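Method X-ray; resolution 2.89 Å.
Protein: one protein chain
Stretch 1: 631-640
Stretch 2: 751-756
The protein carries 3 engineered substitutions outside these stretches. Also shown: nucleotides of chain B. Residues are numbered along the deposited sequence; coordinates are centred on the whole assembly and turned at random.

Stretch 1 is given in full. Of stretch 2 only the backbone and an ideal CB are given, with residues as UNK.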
ATOM      1  N   ASP A 631       5.425 -31.033  14.360  1.00 54.15           N
ATOM      2  CA  ASP A 631       5.419 -30.313  15.628  1.00 51.84           C
ATOM      3  C   ASP A 631       5.014 -28.858  15.439  1.00 52.41           C
ATOM      4  O   ASP A 631       4.263 -28.311  16.255  1.00 63.77           O
ATOM      5  CB  ASP A 631       6.793 -30.408  16.287  1.00 68.62           C
ATOM      6  CG  ASP A 631       7.199 -31.835  16.574  1.00 87.77           C
ATOM      7  OD1 ASP A 631       6.401 -32.570  17.195  1.00 93.33           O
ATOM      8  OD2 ASP A 631       8.313 -32.225  16.165  1.00 95.68           O
ATOM      9  N   LEU A 632       5.506 -28.211  14.377  1.00 53.83           N
ATOM     10  CA  LEU A 632       5.105 -26.832  14.108  1.00 49.62           C
ATOM     11  C   LEU A 632       3.602 -26.729  13.896  1.00 48.15           C
ATOM     12  O   LEU A 632       2.954 -25.818  14.425  1.00 46.10           O
ATOM     13  CB  LEU A 632       5.848 -26.286  12.890  1.00 46.55           C
ATOM     14  CG  LEU A 632       7.329 -25.941  13.046  1.00 56.89           C
ATOM     15  CD1 LEU A 632       7.909 -25.518  11.706  1.00 61.60           C
ATOM     16  CD2 LEU A 632       7.532 -24.854  14.091  1.00 42.86           C
ATOM     17  N   ARG A 633       3.030 -27.655  13.124  1.00 54.93           N
ATOM     18  CA  ARG A 633       1.584 -27.679  12.940  1.00 44.17           C
ATOM     19  C   ARG A 633       0.863 -27.795  14.278  1.00 45.07           C
ATOM     20  O   ARG A 633      -0.170 -27.150  14.494  1.00 49.87           O
ATOM     21  CB  ARG A 633       1.205 -28.836  12.019  1.00 44.61           C
ATOM     22  CG  ARG A 633      -0.078 -28.642  11.236  1.00 63.44           C
ATOM     23  CD  ARG A 633      -0.308 -29.815  10.289  1.00 62.90           C
ATOM     24  NE  ARG A 633       0.828 -30.034   9.394  1.00 66.53           N
ATOM     25  CZ  ARG A 633       1.691 -31.040   9.500  1.00 66.30           C
ATOM     26  NH1 ARG A 633       1.557 -31.941  10.465  1.00 72.11           N
ATOM     27  NH2 ARG A 633       2.692 -31.147   8.636  1.00 57.77           N
ATOM     28  N   ALA A 634       1.408 -28.592  15.199  1.00 48.18           N
ATOM     29  CA  ALA A 634       0.765 -28.781  16.495  1.00 46.56           C
ATOM     30  C   ALA A 634       0.784 -27.498  17.315  1.00 52.80           C
ATOM     31  O   ALA A 634      -0.248 -27.082  17.853  1.00 63.81           O
ATOM     32  CB  ALA A 634       1.447 -29.917  17.255  1.00 47.68           C
ATOM     33  N   ILE A 635       1.949 -26.855  17.417  1.00 52.28           N
ATOM     34  CA  ILE A 635       2.070 -25.642  18.224  1.00 45.22           C
ATOM     35  C   ILE A 635       1.166 -24.543  17.682  1.00 46.79           C
ATOM     36  O   ILE A 635       0.514 -23.821  18.446  1.00 53.27           O
ATOM     37  CB  ILE A 635       3.538 -25.181  18.276  1.00 44.89           C
ATOM     38  CG1 ILE A 635       4.435 -26.303  18.799  1.00 45.90           C
ATOM     39  CG2 ILE A 635       3.670 -23.935  19.129  1.00 44.53           C
ATOM     40  CD1 ILE A 635       5.911 -25.974  18.744  1.00 45.69           C
ATOM     41  N   ARG A 636       1.115 -24.397  16.357  1.00 43.57           N
ATOM     42  CA  ARG A 636       0.247 -23.392  15.757  1.00 42.75           C
ATOM     43  C   ARG A 636      -1.221 -23.682  16.033  1.00 43.26           C
ATOM     44  O   ARG A 636      -2.029 -22.752  16.132  1.00 51.82           O
ATOM     45  CB  ARG A 636       0.510 -23.316  14.257  1.00 42.02           C
ATOM     46  CG  ARG A 636       1.902 -22.857  13.935  1.00 41.49           C
ATOM     47  CD  ARG A 636       2.274 -23.193  12.522  1.00 41.11           C
ATOM     48  NE  ARG A 636       3.637 -22.777  12.232  1.00 40.70           N
ATOM     49  CZ  ARG A 636       4.246 -22.984  11.071  1.00 40.41           C
ATOM     50  NH1 ARG A 636       3.605 -23.607  10.092  1.00 40.47           N
ATOM     51  NH2 ARG A 636       5.491 -22.568  10.893  1.00 40.12           N
ATOM     52  N   GLU A 637      -1.589 -24.958  16.150  1.00 53.18           N
ATOM     53  CA  GLU A 637      -2.957 -25.284  16.534  1.00 60.44           C
ATOM     54  C   GLU A 637      -3.204 -24.942  17.999  1.00 56.74           C
ATOM     55  O   GLU A 637      -4.220 -24.322  18.337  1.00 56.75           O
ATOM     56  CB  GLU A 637      -3.246 -26.761  16.254  1.00 69.86           C
ATOM     57  CG  GLU A 637      -3.326 -27.116  14.762  1.00 94.13           C
ATOM     58  CD  GLU A 637      -3.349 -28.622  14.503  1.00112.86           C
ATOM     59  OE1 GLU A 637      -3.512 -29.396  15.472  1.00116.29           O
ATOM     60  OE2 GLU A 637      -3.200 -29.032  13.329  1.00112.45           O
ATOM     61  N   GLU A 638      -2.263 -25.302  18.876  1.00 51.80           N
ATOM     62  CA  GLU A 638      -2.439 -25.058  20.305  1.00 54.90           C
ATOM     63  C   GLU A 638      -2.416 -23.568  20.628  1.00 53.61           C
ATOM     64  O   GLU A 638      -3.154 -23.110  21.509  1.00 56.01           O
ATOM     65  CB  GLU A 638      -1.361 -25.804  21.091  1.00 75.07           C
ATOM     66  CG  GLU A 638      -1.326 -27.304  20.805  1.00104.47           C
ATOM     67  CD  GLU A 638       0.027 -27.938  21.097  1.00117.10           C
ATOM     68  OE1 GLU A 638       0.940 -27.220  21.561  1.00119.89           O
ATOM     69  OE2 GLU A 638       0.178 -29.158  20.860  1.00111.24           O
ATOM     70  N   ARG A 639      -1.591 -22.789  19.921  1.00 44.75           N
ATOM     71  CA  ARG A 639      -1.476 -21.368  20.231  1.00 52.62           C
ATOM     72  C   ARG A 639      -2.787 -20.619  20.022  1.00 52.20           C
ATOM     73  O   ARG A 639      -2.942 -19.507  20.538  1.00 65.48           O
ATOM     74  CB  ARG A 639      -0.371 -20.727  19.387  1.00 43.02           C
ATOM     75  CG  ARG A 639      -0.849 -20.253  18.035  1.00 65.45           C
ATOM     76  CD  ARG A 639       0.290 -19.999  17.070  1.00 53.82           C
ATOM     77  NE  ARG A 639       1.130 -18.875  17.461  1.00 44.09           N
ATOM     78  CZ  ARG A 639       1.800 -18.129  16.590  1.00 44.85           C
ATOM     79  NH1 ARG A 639       1.707 -18.388  15.292  1.00 39.96           N
ATOM     80  NH2 ARG A 639       2.552 -17.122  17.009  1.00 46.62           N
ATOM     81  N   GLN A 640      -3.735 -21.199  19.283  1.00 47.33           N
ATOM     82  CA  GLN A 640      -5.030 -20.576  19.042  1.00 45.14           C
ATOM     83  C   GLN A 640      -6.184 -21.426  19.559  1.00 60.78           C
ATOM     84  O   GLN A 640      -7.333 -21.203  19.165  1.00 53.08           O
ATOM     85  CB  GLN A 640      -5.222 -20.298  17.553  1.00 47.17           C
ATOM     86  CG  GLN A 640      -4.240 -19.309  16.975  1.00 55.27           C
ATOM     87  CD  GLN A 640      -4.476 -19.072  15.506  1.00 65.60           C
ATOM     88  OE1 GLN A 640      -4.369 -17.945  15.024  1.00 69.23           O
ATOM     89  NE2 GLN A 640      -4.801 -20.138  14.778  1.00 71.40           N
ATOM     90  N   UNK A 751      16.318 -21.941  12.625  1.00 84.05           N
ATOM     91  CA  UNK A 751      15.364 -22.123  11.548  1.00 90.05           C
ATOM     92  C   UNK A 751      14.105 -22.798  12.084  1.00 73.88           C
ATOM     93  O   UNK A 751      14.069 -23.312  13.206  1.00 69.35           O
ATOM     94  CB  UNK A 751      15.979 -22.944  10.413  1.00 90.05           C
ATOM     95  N   UNK A 752      13.059 -22.792  11.254  1.00 79.25           N
ATOM     96  CA  UNK A 752      11.794 -23.443  11.581  1.00 76.84           C
ATOM     97  C   UNK A 752      11.227 -22.918  12.894  1.00 55.06           C
ATOM     98  O   UNK A 752      11.274 -23.600  13.923  1.00 42.55           O
ATOM     99  CB  UNK A 752      11.981 -24.960  11.659  1.00 76.84           C
ATOM    100  N   UNK A 753      10.689 -21.703  12.854  1.00 50.51           N
ATOM    101  CA  UNK A 753      10.085 -21.070  14.013  1.00 41.03           C
ATOM    102  C   UNK A 753       8.563 -21.129  13.858  1.00 44.46           C
ATOM    103  O   UNK A 753       8.029 -21.429  12.791  1.00 49.34           O
ATOM    104  CB  UNK A 753      10.571 -19.628  14.170  1.00 41.03           C
ATOM    105  N   UNK A 754       7.859 -20.836  14.950  1.00 46.21           N
ATOM    106  CA  UNK A 754       6.398 -20.885  14.991  1.00 40.72           C
ATOM    107  C   UNK A 754       5.805 -19.784  14.119  1.00 39.70           C
ATOM    108  O   UNK A 754       5.125 -20.061  13.123  1.00 62.78           O
ATOM    109  CB  UNK A 754       5.894 -20.753  16.429  1.00 40.72           C
ATOM    110  N   UNK A 755       6.047 -18.530  14.491  1.00 39.15           N
ATOM    111  CA  UNK A 755       5.483 -17.419  13.754  1.00 42.33           C
ATOM    112  C   UNK A 755       6.468 -16.703  12.860  1.00 37.56           C
ATOM    113  O   UNK A 755       6.297 -16.649  11.638  1.00 37.11           O
ATOM    114  CB  UNK A 755       4.875 -16.414  14.735  1.00 42.33           C
ATOM    115  N   UNK A 756       7.507 -16.139  13.462  1.00 37.56           N
ATOM    116  CA  UNK A 756       8.482 -15.448  12.648  1.00 46.82           C
ATOM    117  C   UNK A 756       7.876 -14.233  11.980  1.00 42.91           C
ATOM    118  O   UNK A 756       7.092 -13.484  12.572  1.00 35.88           O
ATOM    119  CB  UNK A 756       9.065 -16.394  11.596  1.00 46.82           C
TER
ATOM    120  P     A B  35       8.604 -16.975  16.937  1.00 41.42           P
ATOM    121  OP1   A B  35       9.312 -18.157  17.484  1.00 61.15           O
ATOM    122  OP2   A B  35       7.484 -17.188  15.996  1.00 39.14           O
ATOM    123  O5'   A B  35       8.022 -16.066  18.100  1.00 51.29           O
ATOM    124  C5'   A B  35       6.651 -15.692  18.075  1.00 39.24           C
ATOM    125  C4'   A B  35       5.861 -16.295  19.212  1.00 40.09           C
ATOM    126  O4'   A B  35       5.943 -17.750  19.214  1.00 40.90           O
ATOM    127  C3'   A B  35       6.255 -15.846  20.619  1.00 40.61           C
ATOM    128  O3'   A B  35       5.069 -15.668  21.377  1.00 40.90           O
ATOM    129  C2'   A B  35       7.004 -17.054  21.165  1.00 41.96           C
ATOM    130  O2'   A B  35       7.011 -17.158  22.571  1.00 48.22           O
ATOM    131  C1'   A B  35       6.221 -18.187  20.527  1.00 43.01           C
ATOM    132  N9    A B  35       6.943 -19.452  20.486  1.00 55.80           N
ATOM    133  C8    A B  35       8.211 -19.703  20.029  1.00 61.91           C
ATOM    134  N7    A B  35       8.558 -20.959  20.154  1.00 65.59           N
ATOM    135  C5    A B  35       7.448 -21.556  20.737  1.00 59.61           C
ATOM    136  C6    A B  35       7.184 -22.873  21.124  1.00 55.24           C
ATOM    137  N6    A B  35       8.061 -23.865  20.971  1.00 73.45           N
ATOM    138  N1    A B  35       5.981 -23.140  21.673  1.00 45.50           N
ATOM    139  C2    A B  35       5.107 -22.137  21.818  1.00 52.26           C
ATOM    140  N3    A B  35       5.236 -20.855  21.493  1.00 54.97           N
ATOM    141  C4    A B  35       6.445 -20.635  20.951  1.00 58.42           C
ATOM    142  P     C B  34       6.928 -10.820  16.558  1.00 46.19           P
ATOM    143  OP1   C B  34       6.633 -10.617  15.117  1.00 56.12           O
ATOM    144  OP2   C B  34       5.854 -11.257  17.489  1.00 38.95           O
ATOM    145  O5'   C B  34       8.141 -11.847  16.693  1.00 52.84           O
ATOM    146  C5'   C B  34       8.115 -13.089  15.995  1.00 46.29           C
ATOM    147  C4'   C B  34       9.502 -13.607  15.717  1.00 37.39           C
ATOM    148  O4'   C B  34      10.465 -12.547  15.929  1.00 37.60           O
ATOM    149  C3'   C B  34       9.987 -14.747  16.606  1.00 38.42           C
ATOM    150  O3'   C B  34       9.586 -16.013  16.116  1.00 38.80           O
ATOM    151  C2'   C B  34      11.500 -14.597  16.560  1.00 43.32           C
ATOM    152  O2'   C B  34      12.018 -15.223  15.395  1.00 51.09           O
ATOM    153  C1'   C B  34      11.676 -13.085  16.407  1.00 37.79           C
ATOM    154  N1    C B  34      12.059 -12.399  17.662  1.00 38.09           N
ATOM    155  C2    C B  34      13.337 -12.623  18.186  1.00 40.11           C
ATOM    156  O2    C B  34      14.094 -13.418  17.609  1.00 39.06           O
ATOM    157  N3    C B  34      13.720 -11.986  19.316  1.00 46.03           N
ATOM    158  C4    C B  34      12.884 -11.141  19.913  1.00 46.91           C
ATOM    159  N4    C B  34      13.299 -10.532  21.026  1.00 45.32           N
ATOM    160  C5    C B  34      11.584 -10.881  19.390  1.00 47.63           C
ATOM    161  C6    C B  34      11.214 -11.519  18.271  1.00 43.04           C
ATOM    162  P     U B  17      13.430 -38.414  17.711  1.00159.52           P
ATOM    163  OP1   U B  17      13.306 -39.476  18.741  1.00162.63           O
ATOM    164  OP2   U B  17      12.217 -37.715  17.215  1.00156.02           O
ATOM    165  O5'   U B  17      14.421 -37.296  18.270  1.00163.89           O
ATOM    166  C5'   U B  17      15.691 -37.051  17.670  1.00162.25           C
ATOM    167  C4'   U B  17      16.050 -35.583  17.692  1.00157.16           C
ATOM    168  O4'   U B  17      15.397 -34.904  16.583  1.00155.86           O
ATOM    169  C3'   U B  17      15.649 -34.821  18.957  1.00150.03           C
ATOM    170  O3'   U B  17      16.647 -33.849  19.264  1.00146.63           O
ATOM    171  C2'   U B  17      14.359 -34.118  18.537  1.00142.26           C
ATOM    172  O2'   U B  17      14.055 -32.950  19.271  1.00123.72           O
ATOM    173  C1'   U B  17      14.642 -33.810  17.068  1.00148.96           C
ATOM    174  N1    U B  17      13.433 -33.676  16.240  1.00146.45           N
ATOM    175  C2    U B  17      13.112 -32.417  15.766  1.00140.02           C
ATOM    176  O2    U B  17      13.783 -31.429  16.005  1.00132.92           O
ATOM    177  N3    U B  17      11.973 -32.358  15.001  1.00141.96           N
ATOM    178  C4    U B  17      11.138 -33.405  14.666  1.00145.86           C
ATOM    179  O4    U B  17      10.146 -33.190  13.966  1.00146.84           O
ATOM    180  C5    U B  17      11.537 -34.676  15.193  1.00144.60           C
ATOM    181  C6    U B  17      12.643 -34.764  15.942  1.00145.78           C

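Stretch 1 is a helix over most of its length, and the side chains of L632, I635, R636 and R639 make the surface that the loop of stretch 2 crosses. The rule at each position can be read from where its CB lies against those four and against the adenosine nucleotide 35 of chain B.

Position 751 has nothing of stretch 1 within 5.5 Å of its ideal CB. The helix sets no requirement, and almost any soluble side chain would do. The residue is K751, extended and free of the helix.

At 752 the CB points sideways, 4.1 Å from L632 CD1. The backbone, at phi 56° and psi 75°, lies in the left-handed half of the map, which glycine, asparagine and aspartate tolerate best. A small or polar side chain would suit, since the leucine methyl asks only for packing at the CB. The residue is D752; its CB rests on L632 while chi1 near -51° (m) leaves the carboxylate without a partner on the helix.

At 753 the CB points away from the helix, and the backbone does the work here: the carbonyl O lies 3.7 Å from L632 CD2 and accepts a weak hydrogen bond from R636 NH2 at 3.4 Å. Such a bond is indifferent to the side chain, so the helix allows many residues, though the phosphate of nucleotide 35 close to the CB argues against an acidic one. It is V753, whose CB lies 3.8 Å from OP1 of that nucleotide.

Position 754 is the centre of the contact. Its CB is sideways, yet it sits 4.7 Å from I635 CG2, 4.9 Å from R639 CZ and 5.0 Å from L632 CD2, a mostly apolar setting with a guanidinium beside it. A compact beta-branched side chain suits best: valine or isoleucine, with threonine possible in shape but bringing a hydroxyl into a mostly apolar setting. The residue is V754, with chi1 at 176° (t). CG2 packs 3.9 Å from I635 CG2, while CG1 lies over one face of the R639 guanidinium, 3.6 Å from CZ. The carbonyl O also receives weak hydrogen bonds from R636, from NE at 3.2 Å and from NH2 at 3.4 Å, so this arginine reaches two successive carbonyls.

At 755 an ideal CB would lie 3.3 Å from R639 NH2 and be crowded by OP2 of nucleotide 35 at 3.0 Å. Glycine is the clear choice, and G755 it is: its N gives that OP2 a very short hydrogen bond of 2.5 Å.

Position 756 is beyond the helix's reach, but its positive phi of 65° favours glycine. G756 donates from N to the same OP2 at 2.7 Å, and weakly to O3' of cytidine nucleotide 34 at 3.4 Å.

Stretch 2 (751-756) KDVVGG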
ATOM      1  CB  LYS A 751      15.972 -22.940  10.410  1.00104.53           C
ATOM      2  CG  LYS A 751      16.941 -22.160   9.534  1.00111.53           C
ATOM      3  CD  LYS A 751      17.213 -22.877   8.218  1.00109.26           C
ATOM      4  CE  LYS A 751      17.877 -21.950   7.209  1.00102.60           C
ATOM      5  NZ  LYS A 751      18.149 -22.645   5.920  1.00 97.72           N
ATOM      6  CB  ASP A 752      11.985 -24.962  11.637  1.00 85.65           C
ATOM      7  CG  ASP A 752      12.685 -25.503  10.395  1.00 93.45           C
ATOM      8  OD1 ASP A 752      13.113 -24.701   9.545  1.00 93.54           O
ATOM      9  OD2 ASP A 752      12.811 -26.735  10.264  1.00 94.04           O
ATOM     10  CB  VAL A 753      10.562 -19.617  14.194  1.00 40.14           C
ATOM     11  CG1 VAL A 753      12.067 -19.530  14.022  1.00 40.32           C
ATOM     12  CG2 VAL A 753       9.872 -18.709  13.210  1.00 39.13           C
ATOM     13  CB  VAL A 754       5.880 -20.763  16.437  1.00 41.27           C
ATOM     14  CG1 VAL A 754       4.359 -20.715  16.458  1.00 41.22           C
ATOM     15  CG2 VAL A 754       6.395 -21.915  17.276  1.00 42.38           C
TER
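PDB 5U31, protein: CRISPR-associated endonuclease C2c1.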